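Local coordinates for methanol--corrinoid protein co-methyltransferase (Methanosarcina barkeri, PDB 2I2X) that transfers the methyl group of methanol to the cob(I)amide carried by its corrinoid partner protein MtaC, with zinc at the active site, at residues Val163-Gly168 / Glu197-Asp202; Thr201-Ile206 / Thr212-Asp217; Val256-Gly261 / Thr280-Thr285. All blocks are in the same frame, centred on the assembly; numbering follows the deposited sequence.

Contact 1. Residues Val163-Gly168 / Glu197-Asp202; sequences VESMGG and ELIWTD. With ZN (zinc ion), chain Q; K (potassium ion), chain S.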
loop_
_atom_site.group_PDB
_atom_site.type_symbol
_atom_site.label_atom_id
_atom_site.label_comp_id
_atom_site.label_asym_id
_atom_site.label_seq_id
_atom_site.Cartn_x
_atom_site.Cartn_y
_atom_site.Cartn_z
ATOM N N VAL A 163 17.929 17.248 2.902
ATOM C CA VAL A 163 18.018 17.359 1.448
ATOM C C VAL A 163 18.589 16.042 0.986
ATOM O O VAL A 163 19.279 15.381 1.744
ATOM C CB VAL A 163 18.971 18.528 0.968
ATOM C CG1 VAL A 163 20.294 18.502 1.683
ATOM C CG2 VAL A 163 19.222 18.450 -0.548
ATOM N N GLU A 164 18.300 15.668 -0.246
ATOM C CA GLU A 164 19.019 14.582 -0.897
ATOM C C GLU A 164 20.007 15.220 -1.871
ATOM O O GLU A 164 19.644 15.523 -3.004
ATOM C CB GLU A 164 18.056 13.706 -1.687
ATOM C CG GLU A 164 16.729 13.591 -1.034
ATOM C CD GLU A 164 16.111 12.224 -1.205
ATOM O OE1 GLU A 164 16.656 11.391 -1.941
ATOM O OE2 GLU A 164 15.051 11.967 -0.605
ATOM N N SER A 165 21.235 15.448 -1.431
ATOM C CA SER A 165 22.151 16.281 -2.222
ATOM C C SER A 165 22.901 15.545 -3.344
ATOM O O SER A 165 23.055 14.333 -3.295
ATOM C CB SER A 165 23.076 17.109 -1.333
ATOM O OG SER A 165 23.865 16.315 -0.481
ATOM N N MET A 166 23.347 16.295 -4.349
ATOM C CA MET A 166 23.808 15.743 -5.606
ATOM C C MET A 166 25.343 15.740 -5.802
ATOM O O MET A 166 25.845 15.380 -6.883
ATOM C CB MET A 166 23.171 16.516 -6.760
ATOM C CG MET A 166 21.656 16.496 -6.871
ATOM S SD MET A 166 21.091 17.601 -8.241
ATOM C CE MET A 166 21.761 19.214 -7.780
ATOM N N GLY A 167 26.101 16.128 -4.783
ATOM C CA GLY A 167 27.569 16.092 -4.913
ATOM C C GLY A 167 28.095 14.775 -5.479
ATOM O O GLY A 167 27.837 13.704 -4.929
ATOM N N GLY A 168 28.823 14.849 -6.582
ATOM C CA GLY A 168 29.432 13.657 -7.173
ATOM C C GLY A 168 28.502 12.846 -8.074
ATOM O O GLY A 168 28.899 11.805 -8.622
ATOM N N GLU A 197 30.200 18.702 3.180
ATOM C CA GLU A 197 30.671 19.647 4.185
ATOM C C GLU A 197 30.275 21.117 3.943
ATOM O O GLU A 197 29.990 21.828 4.891
ATOM C CB GLU A 197 32.161 19.515 4.419
ATOM C CG GLU A 197 32.631 20.446 5.529
ATOM C CD GLU A 197 34.105 20.728 5.497
ATOM O OE1 GLU A 197 34.596 21.232 6.526
ATOM O OE2 GLU A 197 34.762 20.434 4.459
ATOM N N LEU A 198 30.236 21.548 2.685
ATOM C CA LEU A 198 29.820 22.906 2.340
ATOM C C LEU A 198 28.396 23.110 2.816
ATOM O O LEU A 198 28.112 23.928 3.701
ATOM C CB LEU A 198 29.847 23.100 0.819
ATOM C CG LEU A 198 30.048 24.443 0.081
ATOM C CD1 LEU A 198 29.125 24.508 -1.130
ATOM C CD2 LEU A 198 29.886 25.702 0.931
ATOM N N ILE A 199 27.491 22.331 2.245
ATOM C CA ILE A 199 26.065 22.541 2.475
ATOM C C ILE A 199 25.618 22.326 3.926
ATOM O O ILE A 199 24.819 23.111 4.453
ATOM C CB ILE A 199 25.236 21.721 1.483
ATOM C CG1 ILE A 199 25.490 20.225 1.685
ATOM C CG2 ILE A 199 25.602 22.139 0.056
ATOM C CD1 ILE A 199 24.621 19.358 0.839
ATOM N N TRP A 200 26.157 21.303 4.587
ATOM C CA TRP A 200 25.705 21.009 5.949
ATOM C C TRP A 200 26.180 22.009 7.011
ATOM O O TRP A 200 25.537 22.181 8.041
ATOM C CB TRP A 200 25.921 19.530 6.321
ATOM C CG TRP A 200 24.838 18.697 5.623
ATOM C CD1 TRP A 200 24.971 17.954 4.466
ATOM C CD2 TRP A 200 23.450 18.623 5.991
ATOM N NE1 TRP A 200 23.754 17.417 4.112
ATOM C CE2 TRP A 200 22.806 17.810 5.028
ATOM C CE3 TRP A 200 22.699 19.142 7.054
ATOM C CZ2 TRP A 200 21.439 17.502 5.099
ATOM C CZ3 TRP A 200 21.325 18.827 7.132
ATOM C CH2 TRP A 200 20.718 18.017 6.158
ATOM N N THR A 201 27.287 22.700 6.732
ATOM C CA THR A 201 27.743 23.767 7.581
ATOM C C THR A 201 26.734 24.891 7.514
ATOM O O THR A 201 26.299 25.411 8.533
ATOM C CB THR A 201 29.115 24.244 7.106
ATOM O OG1 THR A 201 30.046 23.157 7.260
ATOM C CG2 THR A 201 29.586 25.499 7.900
ATOM N N ASP A 202 26.345 25.264 6.312
ATOM C CA ASP A 202 25.343 26.281 6.163
ATOM C C ASP A 202 23.972 25.844 6.681
ATOM O O ASP A 202 23.304 26.645 7.360
ATOM C CB ASP A 202 25.245 26.692 4.714
ATOM C CG ASP A 202 26.465 27.439 4.237
ATOM O OD1 ASP A 202 27.192 28.051 5.072
ATOM O OD2 ASP A 202 26.700 27.402 3.013
HETATM ZN ZN ZN Q . 15.917 9.407 -1.777
HETATM K K K S . 13.325 10.635 -1.664
#

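Contact 2. Residues Thr201-Ile206 / Thr212-Asp217; sequences TDISKI and TISAGD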
loop_
_atom_site.group_PDB
_atom_site.type_symbol
_atom_site.label_atom_id
_atom_site.label_comp_id
_atom_site.label_asym_id
_atom_site.label_seq_id
_atom_site.Cartn_x
_atom_site.Cartn_y
_atom_site.Cartn_z
ATOM N N THR A 201 27.287 22.700 6.732
ATOM C CA THR A 201 27.743 23.767 7.581
ATOM C C THR A 201 26.734 24.891 7.514
ATOM O O THR A 201 26.299 25.411 8.533
ATOM C CB THR A 201 29.115 24.244 7.106
ATOM O OG1 THR A 201 30.046 23.157 7.260
ATOM C CG2 THR A 201 29.586 25.499 7.900
ATOM N N ASP A 202 26.345 25.264 6.312
ATOM C CA ASP A 202 25.343 26.281 6.163
ATOM C C ASP A 202 23.972 25.844 6.681
ATOM O O ASP A 202 23.304 26.645 7.360
ATOM C CB ASP A 202 25.245 26.692 4.714
ATOM C CG ASP A 202 26.465 27.439 4.237
ATOM O OD1 ASP A 202 27.192 28.051 5.072
ATOM O OD2 ASP A 202 26.700 27.402 3.013
ATOM N N ILE A 203 23.557 24.595 6.388
ATOM C CA ILE A 203 22.224 24.116 6.830
ATOM C C ILE A 203 22.093 24.174 8.349
ATOM O O ILE A 203 21.117 24.698 8.861
ATOM C CB ILE A 203 21.832 22.728 6.288
ATOM C CG1 ILE A 203 21.580 22.815 4.780
ATOM C CG2 ILE A 203 20.567 22.259 6.973
ATOM C CD1 ILE A 203 21.880 21.545 3.979
ATOM N N SER A 204 23.107 23.681 9.048
ATOM C CA SER A 204 23.145 23.692 10.514
ATOM C C SER A 204 23.098 25.103 11.126
ATOM O O SER A 204 22.345 25.366 12.073
ATOM C CB SER A 204 24.388 22.959 10.979
ATOM O OG SER A 204 24.338 21.602 10.554
ATOM N N LYS A 205 23.901 26.009 10.563
ATOM C CA LYS A 205 23.851 27.432 10.908
ATOM C C LYS A 205 22.384 27.952 10.879
ATOM O O LYS A 205 21.908 28.630 11.815
ATOM C CB LYS A 205 24.716 28.186 9.911
ATOM C CG LYS A 205 25.517 29.280 10.495
ATOM C CD LYS A 205 26.966 29.218 9.982
ATOM C CE LYS A 205 27.178 30.002 8.668
ATOM N NZ LYS A 205 28.648 30.087 8.337
ATOM N N ILE A 206 21.668 27.613 9.816
ATOM C CA ILE A 206 20.272 28.017 9.682
ATOM C C ILE A 206 19.355 27.371 10.724
ATOM O O ILE A 206 18.484 28.040 11.302
ATOM C CB ILE A 206 19.765 27.758 8.261
ATOM C CG1 ILE A 206 20.408 28.777 7.301
ATOM C CG2 ILE A 206 18.226 27.811 8.195
ATOM C CD1 ILE A 206 20.427 28.324 5.853
ATOM N N THR A 212 15.387 25.185 14.742
ATOM C CA THR A 212 14.914 23.929 14.190
ATOM C C THR A 212 15.999 22.843 14.194
ATOM O O THR A 212 17.056 22.986 14.817
ATOM C CB THR A 212 14.337 24.116 12.798
ATOM O OG1 THR A 212 15.376 24.565 11.904
ATOM C CG2 THR A 212 13.154 25.114 12.846
ATOM N N ILE A 213 15.737 21.735 13.511
ATOM C CA ILE A 213 16.709 20.662 13.563
ATOM C C ILE A 213 17.404 20.370 12.260
ATOM O O ILE A 213 16.773 20.169 11.242
ATOM C CB ILE A 213 16.167 19.423 14.302
ATOM C CG1 ILE A 213 16.485 19.639 15.801
ATOM C CG2 ILE A 213 16.828 18.128 13.781
ATOM C CD1 ILE A 213 15.353 19.413 16.686
ATOM N N SER A 214 18.726 20.394 12.304
ATOM C CA SER A 214 19.521 20.006 11.158
ATOM C C SER A 214 19.532 18.476 11.171
ATOM O O SER A 214 20.239 17.860 11.971
ATOM C CB SER A 214 20.929 20.604 11.282
ATOM O OG SER A 214 21.775 20.162 10.248
ATOM N N ALA A 215 18.721 17.860 10.321
ATOM C CA ALA A 215 18.445 16.448 10.480
ATOM C C ALA A 215 19.447 15.492 9.800
ATOM O O ALA A 215 19.999 14.612 10.454
ATOM C CB ALA A 215 17.005 16.138 10.096
ATOM N N GLY A 216 19.678 15.658 8.501
ATOM C CA GLY A 216 20.673 14.859 7.779
ATOM C C GLY A 216 20.262 14.597 6.340
ATOM O O GLY A 216 19.148 14.936 5.939
ATOM N N ASP A 217 21.164 13.955 5.598
ATOM C CA ASP A 217 21.163 13.805 4.125
ATOM C C ASP A 217 21.031 12.306 3.797
ATOM O O ASP A 217 20.697 11.509 4.669
ATOM C CB ASP A 217 22.527 14.310 3.615
ATOM C CG ASP A 217 22.491 14.837 2.192
ATOM O OD1 ASP A 217 22.121 14.104 1.256
ATOM O OD2 ASP A 217 22.896 15.999 2.002
#

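Contact 3. Residues Val256-Gly261 / Thr280-Thr285; sequences VAYEAG and TGMPMT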
loop_
_atom_site.group_PDB
_atom_site.type_symbol
_atom_site.label_atom_id
_atom_site.label_comp_id
_atom_site.label_asym_id
_atom_site.label_seq_id
_atom_site.Cartn_x
_atom_site.Cartn_y
_atom_site.Cartn_z
ATOM N N VAL A 256 29.309 12.890 6.882
ATOM C CA VAL A 256 29.760 14.286 6.887
ATOM C C VAL A 256 28.715 15.272 7.434
ATOM O O VAL A 256 29.060 16.196 8.189
ATOM C CB VAL A 256 30.289 14.760 5.465
ATOM C CG1 VAL A 256 30.582 16.231 5.456
ATOM C CG2 VAL A 256 31.531 13.987 5.042
ATOM N N ALA A 257 27.450 15.079 7.059
ATOM C CA ALA A 257 26.356 15.892 7.578
ATOM C C ALA A 257 26.440 16.064 9.108
ATOM O O ALA A 257 26.276 17.174 9.642
ATOM C CB ALA A 257 25.032 15.277 7.173
ATOM N N TYR A 258 26.727 14.962 9.795
ATOM C CA TYR A 258 26.740 14.930 11.262
ATOM C C TYR A 258 28.023 15.584 11.786
ATOM O O TYR A 258 27.993 16.405 12.717
ATOM C CB TYR A 258 26.498 13.478 11.760
ATOM C CG TYR A 258 25.246 12.950 11.072
ATOM C CD1 TYR A 258 23.958 13.357 11.488
ATOM C CD2 TYR A 258 25.350 12.182 9.918
ATOM C CE1 TYR A 258 22.818 12.955 10.791
ATOM C CE2 TYR A 258 24.237 11.790 9.228
ATOM C CZ TYR A 258 22.973 12.167 9.663
ATOM O OH TYR A 258 21.879 11.735 8.933
ATOM N N GLU A 259 29.141 15.256 11.138
ATOM C CA GLU A 259 30.415 15.914 11.415
ATOM C C GLU A 259 30.225 17.412 11.322
ATOM O O GLU A 259 30.756 18.154 12.128
ATOM C CB GLU A 259 31.493 15.408 10.448
ATOM C CG GLU A 259 31.987 14.039 10.870
ATOM C CD GLU A 259 32.885 13.342 9.876
ATOM O OE1 GLU A 259 32.850 13.675 8.665
ATOM O OE2 GLU A 259 33.620 12.423 10.317
ATOM N N ALA A 260 29.406 17.846 10.366
ATOM C CA ALA A 260 29.283 19.260 10.073
ATOM C C ALA A 260 28.099 19.882 10.757
ATOM O O ALA A 260 27.682 20.980 10.407
ATOM C CB ALA A 260 29.209 19.495 8.560
ATOM N N GLY A 261 27.511 19.172 11.701
ATOM C CA GLY A 261 26.529 19.820 12.544
ATOM C C GLY A 261 25.132 19.268 12.593
ATOM O O GLY A 261 24.375 19.705 13.448
ATOM N N THR A 280 27.880 7.483 15.027
ATOM C CA THR A 280 27.463 8.737 15.664
ATOM C C THR A 280 26.614 8.598 16.930
ATOM O O THR A 280 26.572 9.535 17.753
ATOM C CB THR A 280 26.638 9.616 14.699
ATOM O OG1 THR A 280 25.439 8.926 14.347
ATOM C CG2 THR A 280 27.410 9.941 13.420
ATOM N N GLY A 281 25.900 7.480 17.073
ATOM C CA GLY A 281 24.961 7.330 18.192
ATOM C C GLY A 281 23.748 8.218 18.024
ATOM O O GLY A 281 23.009 8.467 18.984
ATOM N N MET A 282 23.544 8.693 16.794
ATOM C CA MET A 282 22.435 9.570 16.451
ATOM C C MET A 282 21.290 8.768 15.828
ATOM O O MET A 282 21.540 7.688 15.234
ATOM C CB MET A 282 22.894 10.649 15.482
ATOM C CG MET A 282 23.637 11.761 16.182
ATOM S SD MET A 282 24.542 12.801 15.033
ATOM C CE MET A 282 25.283 13.975 16.143
ATOM N N PRO A 283 20.045 9.266 15.974
ATOM C CA PRO A 283 18.911 8.541 15.473
ATOM C C PRO A 283 18.785 8.614 13.950
ATOM O O PRO A 283 19.239 9.597 13.339
ATOM C CB PRO A 283 17.728 9.247 16.156
ATOM C CG PRO A 283 18.178 10.626 16.238
ATOM C CD PRO A 283 19.617 10.493 16.661
ATOM N N MET A 284 18.141 7.593 13.359
ATOM C CA MET A 284 18.012 7.492 11.901
ATOM C C MET A 284 16.635 6.954 11.507
ATOM O O MET A 284 16.106 6.052 12.143
ATOM C CB MET A 284 19.073 6.567 11.327
ATOM C CG MET A 284 20.508 6.962 11.643
ATOM S SD MET A 284 21.086 8.427 10.730
ATOM C CE MET A 284 22.129 9.183 11.988
ATOM N N THR A 285 16.060 7.524 10.449
ATOM C CA THR A 285 14.929 6.909 9.798
ATOM C C THR A 285 15.385 5.834 8.818
ATOM O O THR A 285 16.439 5.966 8.182
ATOM C CB THR A 285 14.118 7.954 9.067
ATOM O OG1 THR A 285 13.821 9.000 9.989
ATOM C CG2 THR A 285 12.826 7.374 8.568
#

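Contact 1. Residues Val163-Gly168 / Glu197-Asp202
Val163 lays its CG1 methyl obliquely against the indole of Trp200, with CG1 3.7 Å from CZ2; the valine and the indole overlap side by side, pointing opposite ways. CG1 stands between the backbone N and carbonyl carbon of Val163 (chi1 48°), on the side of the strand end that meets the helix. Beside this pair the CD1 methyl of Ile199 ends against Ser165, resting on both CB at 3.5 Å and OG at 3.4 Å. The Ile199 chain reaches that far because CD1 continues straight on from CG1 (chi2 175°). The serine hydroxyl is hydrogen-bonded to Asp217, whose OD2 also accepts from NE1 of Trp200, a bond that would limit rotation of the indole. Between Val163 and Ser165, the side chain of Glu164 leaves the backbone away from the helix, and its carboxylate bridges two metals, OE1 binding zinc at 2.1 Å and OE2 binding potassium at 2.4 Å. Cys220 and Cys269 also bind the zinc, Glu86 and Glu313 the potassium. Helix 181-210 thus packs behind the C-terminal end of strand 160-163, where a TIM barrel characteristically carries its active site.

Contact 2. Residues Thr201-Ile206 / Thr212-Asp217
With chi1 at 175°, OG of Ser214 lies opposite the backbone N, on a CB that already points from strand 213-216 toward helix 181-210, while Ser204 holds OG anti to its own carbonyl carbon (chi1 -62°), beside the backbone N on the face of the helix that meets the strand. The two hydroxyls come together at 3.0 Å, OG of Ser214 donating to OG of Ser204. The backbones are close here, with the CA atoms of the two serines 5.2 Å apart, and CB of Ser214 lies 3.6 Å from OG of Ser204. Small side chains suit so near an approach of helix and strand.

One turn back along the helix, the carbonyl O of Trp200 is the main partner of Ser204 OG, so this hydroxyl is tied to its own helix as well as to the strand. Ala260 O offers a further, weak hydrogen bond. Replacing Ser204 by an alanine is likely to leave the hydroxyl of Ser214 without its acceptor and the Trp200 carbonyl without its side-chain partner. Ile203 adds an apolar border: its CG2 methyl stands 4.1 Å from OG of Ser214, and helix 143-155 meets the same isoleucine through Phe150.

The chain leaves the helix and returns within a few residues as the next strand of the TIM barrel, hydrogen-bonded in parallel to strand 160-163, so the serine pair ties that strand to the helix immediately before it. Since Ser214 is the donor to Ser204, the hydrogen of Ser204 OG can point to a carbonyl such as that of Trp200. The chemistry implies a short chain of hydrogen bonds from strand hydroxyl to helix hydroxyl to helix carbonyl, polar groups satisfying one another within a largely buried contact.

Contact 3. Residues Val256-Gly261 / Thr280-Thr285
Two Met-aromatic contacts on one tyrosine join the C-terminal end of helix 240-259 to the loop that leads from helix 273-280 into strand 285-287 of the TIM barrel. Tyr258 is the residue they share. Met282 comes in near the root of the ring: its SD is 3.6 Å from CD1 and 3.9 Å from CB of Tyr258, and the sulfur stands oblique to the ring, 59° off its normal. The straight methionine chain runs antiparallel to the tyrosine side chain.

Met284 meets the other end of the tyrosine. Its chain is bent at chi2 (-72°) and again at chi3, which folds the CE methyl over a face of the ring in a CH-pi contact, 4.2 Å from the Tyr258 centroid and 25° off the normal. SD of the same methionine sits 3.8 Å from the phenol OH, oblique to the ring. Ala257, the tyrosine's neighbour in the helix, sets its CB above a face of the ring toward the rim, and Val276 of helix 273-280 also touches the tyrosine.

Where helix 240-259 ends, Gly261 takes positive phi as the C-prime residue of a Schellman motif, with Ala262 N bonded to Ala257 O and its own N to Tyr258 O, so the tyrosine lies in the last turn. The opposing loop has a turn of its own: Thr280 ends helix 273-280, its OG1 bonded to Val276 O, and the same oxygen accepts from the backbone N of Met282 in an ST turn, which holds the start of the loop beside the tyrosine. With OG1 so engaged, Thr280 presents its methyl, CG2 lying 4.0 Å from CB of Tyr258.

Overall arrangement
Contacts 1 and 2 share Thr201 and Asp202 on helix 181-210, and their centres are 10 Å apart. Asp217, at the end of contact 2, joins them: its carboxylate is the acceptor that both polar groups of contact 1 share, while Arg253 pairs with its OD1. Contact 3 comes against both. Its Tyr258 CE1 packs 3.3 Å from Ala215 O of contact 2, and its Ala257 CA lies 3.7 Å from Trp200 CG of contact 1. Contact 1 is the one at the metal site, and its Val163 side chain is about 7 Å from the bound corrinoid; the Tyr258 side chain of contact 3 is about 12 Å from the zinc.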